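Side-chain contacts in thiamine phosphate pyrophosphorylase (Bacteroides thetaiotaomicron VPI-5482, PDB 3CEU), which probably acts as a thiamine-phosphate diphosphorylase in thiamine diphosphate biosynthesis, with the fold of a TIM barrel: residues E133-E136 with A137-A140; L158-I161 with K162-F166. One frame throughout, in Å; residues are numbered along the deposited sequence.

Both contacts lie on the outer helical layer of an eight-stranded parallel barrel, on the same side of the chain's centre, their centres about 12 Å apart. Contact 1 comes first along the chain, at the end of helix 131-139, before strand 147-150; contact 2 follows that strand, spanning helix 158-163 and the turn toward strand 168-171. The two meet: CE2 of Phe164 lies 3.6 Å from CB of Leu134 and 3.8 Å from CG of Arg135. Successive helices of the TIM barrel are thus packed together through an aromatic residue in the turn after the second. The centre of contact 2 lies about 16 Å from that of the chain, that of contact 1 about 22 Å.

Contact 1. Residues E133-E136 with A137-A140; sequences ELRE and AQKA
Glu136 and Lys139, three residues apart on the last turns of helix 131-139, lie side by side and point the same way, closing a salt bridge of 2.9 Å between OE1 of Glu136 and NZ of Lys139. The ammonium meets OE1 nearly along its C-O axis. Neither chain is straight: Glu136 folds at chi2 (-74°), while Lys139 kinks at both chi3 (-75°) and chi4, curling its end back toward the preceding turn. The curl also brings NZ within a weak hydrogen bond of Arg135 O (3.4 Å).

That carbonyl is shared among several donors. The helical bond from Lys139 N to Arg135 O measures 3.2 Å, and Gln138 N adds a weak one. The positive ammonium over the C-terminal turn, where carbonyls gather, would probably be favourable for the helix.

Gln138 takes another course. With CG anti to the backbone N (chi1 179°) and the chain extended beyond it, the amide runs across Arg135 obliquely, OE1 coming 4.2 Å from Arg135 CG, a loose contact. The guanidinium and amide planes stand steeply to each other. On the inner side, Ala137 sets its methyl CB 3.4 Å from Glu133 O, the acceptor of its own N-H.

Ala137 and Glu133 face Val98 of helix 98-102. Toward helix 158-163, Leu134 and Arg135 pack on Phe164, and Gln138 NE2 makes a weak hydrogen bond to Asp163 O, so the helix is held between its two neighbours around the barrel.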
ATOM      1  N   GLU A 133      -8.481  19.615 -10.823  1.00 43.33           N
ATOM      2  CA  GLU A 133      -8.362  18.646 -11.907  1.00 44.24           C
ATOM      3  C   GLU A 133      -8.622  17.254 -11.337  1.00 36.64           C
ATOM      4  O   GLU A 133      -9.018  16.328 -12.053  1.00 32.36           O
ATOM      5  CB  GLU A 133      -6.966  18.697 -12.546  1.00 49.19           C
ATOM      6  CG  GLU A 133      -5.846  18.113 -11.697  1.00 53.72           C
ATOM      7  CD  GLU A 133      -4.523  18.004 -12.452  1.00 50.34           C
ATOM      8  OE1 GLU A 133      -3.913  19.056 -12.745  1.00 53.26           O
ATOM      9  OE2 GLU A 133      -4.099  16.864 -12.756  1.00 41.79           O
ATOM     10  N   LEU A 134      -8.399  17.121 -10.034  1.00 33.60           N
ATOM     11  CA  LEU A 134      -8.615  15.856  -9.349  1.00 31.43           C
ATOM     12  C   LEU A 134     -10.119  15.590  -9.281  1.00 27.70           C
ATOM     13  O   LEU A 134     -10.570  14.464  -9.472  1.00 27.75           O
ATOM     14  CB  LEU A 134      -8.014  15.909  -7.940  1.00 30.27           C
ATOM     15  CG  LEU A 134      -7.090  14.758  -7.552  1.00 27.44           C
ATOM     16  CD1 LEU A 134      -5.901  14.701  -8.494  1.00 41.12           C
ATOM     17  CD2 LEU A 134      -6.623  14.949  -6.125  1.00 35.41           C
ATOM     18  N   ARG A 135     -10.892  16.639  -9.019  1.00 26.41           N
ATOM     19  CA  ARG A 135     -12.334  16.506  -8.952  1.00 26.87           C
ATOM     20  C   ARG A 135     -12.912  16.254 -10.338  1.00 27.07           C
ATOM     21  O   ARG A 135     -13.867  15.498 -10.496  1.00 21.89           O
ATOM     22  CB  ARG A 135     -12.960  17.755  -8.316  1.00 26.16           C
ATOM     23  CG  ARG A 135     -12.873  17.763  -6.788  1.00 35.22           C
ATOM     24  CD  ARG A 135     -13.639  18.925  -6.170  1.00 38.08           C
ATOM     25  NE  ARG A 135     -12.912  20.190  -6.269  1.00 44.14           N
ATOM     26  CZ  ARG A 135     -11.966  20.579  -5.418  1.00 40.02           C
ATOM     27  NH1 ARG A 135     -11.627  19.804  -4.396  1.00 37.83           N
ATOM     28  NH2 ARG A 135     -11.360  21.747  -5.590  1.00 42.60           N
ATOM     29  N   GLU A 136     -12.329  16.884 -11.348  1.00 31.49           N
ATOM     30  CA  GLU A 136     -12.805  16.686 -12.714  1.00 33.87           C
ATOM     31  C   GLU A 136     -12.584  15.222 -13.090  1.00 29.40           C
ATOM     32  O   GLU A 136     -13.432  14.601 -13.725  1.00 30.72           O
ATOM     33  CB  GLU A 136     -12.037  17.605 -13.669  1.00 38.96           C
ATOM     34  CG  GLU A 136     -12.123  19.082 -13.290  1.00 39.59           C
ATOM     35  CD  GLU A 136     -13.473  19.700 -13.607  1.00 43.16           C
ATOM     36  OE1 GLU A 136     -14.512  19.121 -13.216  1.00 47.20           O
ATOM     37  OE2 GLU A 136     -13.493  20.782 -14.239  1.00 48.10           O
ATOM     38  N   ALA A 137     -11.442  14.678 -12.677  1.00 29.53           N
ATOM     39  CA  ALA A 137     -11.105  13.286 -12.950  1.00 28.47           C
ATOM     40  C   ALA A 137     -11.969  12.354 -12.104  1.00 32.26           C
ATOM     41  O   ALA A 137     -12.072  11.163 -12.388  1.00 43.47           O
ATOM     42  CB  ALA A 137      -9.627  13.037 -12.665  1.00 31.09           C
ATOM     43  N   GLN A 138     -12.586  12.898 -11.061  1.00 32.96           N
ATOM     44  CA  GLN A 138     -13.441  12.108 -10.187  1.00 28.47           C
ATOM     45  C   GLN A 138     -14.788  11.833 -10.846  1.00 31.45           C
ATOM     46  O   GLN A 138     -15.296  10.711 -10.807  1.00 30.74           O
ATOM     47  CB  GLN A 138     -13.656  12.841  -8.861  1.00 30.70           C
ATOM     48  CG  GLN A 138     -14.553  12.097  -7.896  1.00 21.77           C
ATOM     49  CD  GLN A 138     -14.813  12.885  -6.628  1.00 33.42           C
ATOM     50  OE1 GLN A 138     -14.049  13.783  -6.273  1.00 37.12           O
ATOM     51  NE2 GLN A 138     -15.886  12.541  -5.927  1.00 14.91           N
ATOM     52  N   LYS A 139     -15.355  12.869 -11.456  1.00 35.27           N
ATOM     53  CA  LYS A 139     -16.651  12.770 -12.127  1.00 40.29           C
ATOM     54  C   LYS A 139     -16.543  11.963 -13.422  1.00 40.38           C
ATOM     55  O   LYS A 139     -17.494  11.284 -13.827  1.00 34.17           O
ATOM     56  CB  LYS A 139     -17.189  14.172 -12.427  1.00 39.61           C
ATOM     57  CG  LYS A 139     -17.400  15.021 -11.177  1.00 35.43           C
ATOM     58  CD  LYS A 139     -18.153  16.313 -11.477  1.00 40.38           C
ATOM     59  CE  LYS A 139     -17.269  17.335 -12.164  1.00 48.14           C
ATOM     60  NZ  LYS A 139     -16.189  17.813 -11.253  1.00 52.97           N
ATOM     61  N   ALA A 140     -15.377  12.030 -14.060  1.00 34.66           N
ATOM     62  CA  ALA A 140     -15.143  11.304 -15.305  1.00 35.64           C
ATOM     63  C   ALA A 140     -15.010   9.811 -15.037  1.00 37.53           C
ATOM     64  O   ALA A 140     -14.791   9.023 -15.957  1.00 35.57           O
ATOM     65  CB  ALA A 140     -13.885  11.829 -15.992  1.00 28.99           C
TER

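Contact 2. Residues L158-I161 with K162-F166; sequences LLEI and KDFGF
The Phe166 ring presents its edge to Ile161, whose carbonyl O lies in the ring plane 3.3 Å from CD2. The methyl CG2 of Ile161 also comes to CD2, at 3.4 Å, but unlike the carbonyl O it approaches from off the ring plane, and the two side chains cross at a slant. Ile161 owes this to its branching: CG2 stands anti to the backbone N, on the side of the carbonyl carbon, and is thereby directed at the ring. The second ring, Phe164, has Ile161 CA at its edge, near its plane. Glu160 runs alongside it, with CG 4.0 Å from CE1 and the carboxylate turned 50° from the ring.

Between the rings the chain leaves helix 158-163 through a Schellman motif. Gly165 has a positive phi (93°) that would jam a side chain against the preceding carbonyl O, and Gly165 N makes the inner bond of the motif to Lys162 O at 3.2 Å. Separately, Phe164 N bonds to Ile161 O at 2.9 Å within the last turn. This turn ends the helix of a beta-alpha-beta unit and sends the chain into strand 168-171.

An alanine in place of Phe164 would remove the ring packed against Glu160, Leu134 and Arg135, and is likely to open a gap between helices 131-139 and 158-163.

Lys162 leaves in a different direction. Its CG sits between the backbone N and the carbonyl carbon (chi1 82°), 3.5 Å from Leu159 O, and further bends in the chain bring NZ to a hydrogen bond with Ala201 O and a weak one with Leu203 O. Inward, Ile161 and Phe166 both pack on Ala149 of strand 147-150, while Leu158 and Leu159 touch Leu200 of helix 188-201.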
ATOM      1  N   LEU A 158      -6.583  12.482   5.099  1.00 28.53           N
ATOM      2  CA  LEU A 158      -7.151  11.196   4.740  1.00 33.57           C
ATOM      3  C   LEU A 158      -8.589  11.339   4.250  1.00 36.91           C
ATOM      4  O   LEU A 158      -8.953  10.795   3.208  1.00 38.08           O
ATOM      5  CB  LEU A 158      -7.095  10.242   5.934  1.00 21.11           C
ATOM      6  CG  LEU A 158      -7.333   8.774   5.590  1.00 31.32           C
ATOM      7  CD1 LEU A 158      -6.391   8.363   4.460  1.00 34.98           C
ATOM      8  CD2 LEU A 158      -7.103   7.899   6.821  1.00 35.49           C
ATOM      9  N   LEU A 159      -9.404  12.080   4.990  1.00 40.92           N
ATOM     10  CA  LEU A 159     -10.803  12.272   4.608  1.00 37.52           C
ATOM     11  C   LEU A 159     -10.951  12.979   3.271  1.00 35.97           C
ATOM     12  O   LEU A 159     -11.920  12.750   2.547  1.00 35.95           O
ATOM     13  CB  LEU A 159     -11.553  13.076   5.677  1.00 36.11           C
ATOM     14  CG  LEU A 159     -11.805  12.376   7.014  1.00 36.56           C
ATOM     15  CD1 LEU A 159     -12.442  11.017   6.747  1.00 31.19           C
ATOM     16  CD2 LEU A 159     -10.495  12.210   7.777  1.00 42.35           C
ATOM     17  N   GLU A 160      -9.991  13.844   2.950  1.00 34.03           N
ATOM     18  CA  GLU A 160     -10.013  14.598   1.698  1.00 28.81           C
ATOM     19  C   GLU A 160      -9.786  13.670   0.503  1.00 32.93           C
ATOM     20  O   GLU A 160     -10.219  13.962  -0.613  1.00 36.24           O
ATOM     21  CB  GLU A 160      -8.938  15.689   1.740  1.00 33.74           C
ATOM     22  CG  GLU A 160      -9.097  16.814   0.718  1.00 35.07           C
ATOM     23  CD  GLU A 160      -8.358  18.084   1.138  1.00 51.03           C
ATOM     24  OE1 GLU A 160      -7.115  18.035   1.299  1.00 53.15           O
ATOM     25  OE2 GLU A 160      -9.023  19.135   1.310  1.00 47.26           O
ATOM     26  N   ILE A 161      -9.121  12.546   0.748  1.00 29.42           N
ATOM     27  CA  ILE A 161      -8.852  11.591  -0.313  1.00 32.90           C
ATOM     28  C   ILE A 161     -10.067  10.729  -0.652  1.00 34.58           C
ATOM     29  O   ILE A 161     -10.381  10.534  -1.835  1.00 31.92           O
ATOM     30  CB  ILE A 161      -7.650  10.697   0.045  1.00 33.09           C
ATOM     31  CG1 ILE A 161      -6.358  11.468  -0.239  1.00 30.59           C
ATOM     32  CG2 ILE A 161      -7.704   9.385  -0.734  1.00 28.84           C
ATOM     33  CD1 ILE A 161      -5.100  10.692   0.049  1.00 35.83           C
ATOM     34  N   LYS A 162     -10.751  10.215   0.367  1.00 31.03           N
ATOM     35  CA  LYS A 162     -11.924   9.388   0.117  1.00 27.07           C
ATOM     36  C   LYS A 162     -13.015  10.259  -0.485  1.00 31.58           C
ATOM     37  O   LYS A 162     -13.947   9.762  -1.120  1.00 37.80           O
ATOM     38  CB  LYS A 162     -12.430   8.725   1.402  1.00 29.84           C
ATOM     39  CG  LYS A 162     -13.307   9.591   2.281  1.00 30.93           C
ATOM     40  CD  LYS A 162     -14.455   8.768   2.872  1.00 45.48           C
ATOM     41  CE  LYS A 162     -13.961   7.630   3.766  1.00 42.48           C
ATOM     42  NZ  LYS A 162     -15.089   6.773   4.232  1.00 39.35           N
ATOM     43  N   ASP A 163     -12.890  11.566  -0.285  1.00 31.49           N
ATOM     44  CA  ASP A 163     -13.855  12.512  -0.832  1.00 34.44           C
ATOM     45  C   ASP A 163     -13.680  12.562  -2.340  1.00 33.58           C
ATOM     46  O   ASP A 163     -14.633  12.813  -3.077  1.00 37.59           O
ATOM     47  CB  ASP A 163     -13.624  13.901  -0.243  1.00 42.51           C
ATOM     48  CG  ASP A 163     -14.142  14.021   1.175  1.00 50.03           C
ATOM     49  OD1 ASP A 163     -14.377  12.971   1.819  1.00 63.52           O
ATOM     50  OD2 ASP A 163     -14.303  15.164   1.652  1.00 51.93           O
ATOM     51  N   PHE A 164     -12.453  12.322  -2.792  1.00 30.71           N
ATOM     52  CA  PHE A 164     -12.136  12.335  -4.216  1.00 22.49           C
ATOM     53  C   PHE A 164     -12.634  11.076  -4.928  1.00 20.10           C
ATOM     54  O   PHE A 164     -12.552  10.979  -6.151  1.00 14.85           O
ATOM     55  CB  PHE A 164     -10.627  12.471  -4.414  1.00 27.35           C
ATOM     56  CG  PHE A 164     -10.105  13.870  -4.221  1.00 22.55           C
ATOM     57  CD1 PHE A 164      -9.191  14.153  -3.214  1.00 26.87           C
ATOM     58  CD2 PHE A 164     -10.498  14.897  -5.071  1.00 22.63           C
ATOM     59  CE1 PHE A 164      -8.669  15.435  -3.057  1.00 26.80           C
ATOM     60  CE2 PHE A 164      -9.980  16.188  -4.923  1.00 22.60           C
ATOM     61  CZ  PHE A 164      -9.064  16.454  -3.915  1.00 23.81           C
ATOM     62  N   GLY A 165     -13.136  10.110  -4.163  1.00 13.27           N
ATOM     63  CA  GLY A 165     -13.641   8.888  -4.764  1.00 12.95           C
ATOM     64  C   GLY A 165     -12.628   7.760  -4.868  1.00 13.01           C
ATOM     65  O   GLY A 165     -12.925   6.711  -5.446  1.00 10.77           O
ATOM     66  N   PHE A 166     -11.432   7.979  -4.321  1.00 15.69           N
ATOM     67  CA  PHE A 166     -10.370   6.975  -4.336  1.00 12.37           C
ATOM     68  C   PHE A 166     -10.828   5.678  -3.678  1.00 13.49           C
ATOM     69  O   PHE A 166     -11.477   5.693  -2.630  1.00 15.83           O
ATOM     70  CB  PHE A 166      -9.121   7.500  -3.609  1.00 18.56           C
ATOM     71  CG  PHE A 166      -8.263   8.417  -4.447  1.00 18.49           C
ATOM     72  CD1 PHE A 166      -7.590   7.930  -5.568  1.00 15.73           C
ATOM     73  CD2 PHE A 166      -8.144   9.770  -4.132  1.00 14.41           C
ATOM     74  CE1 PHE A 166      -6.816   8.772  -6.364  1.00  3.45           C
ATOM     75  CE2 PHE A 166      -7.371  10.618  -4.924  1.00 16.30           C
ATOM     76  CZ  PHE A 166      -6.706  10.111  -6.047  1.00 13.83           C
TER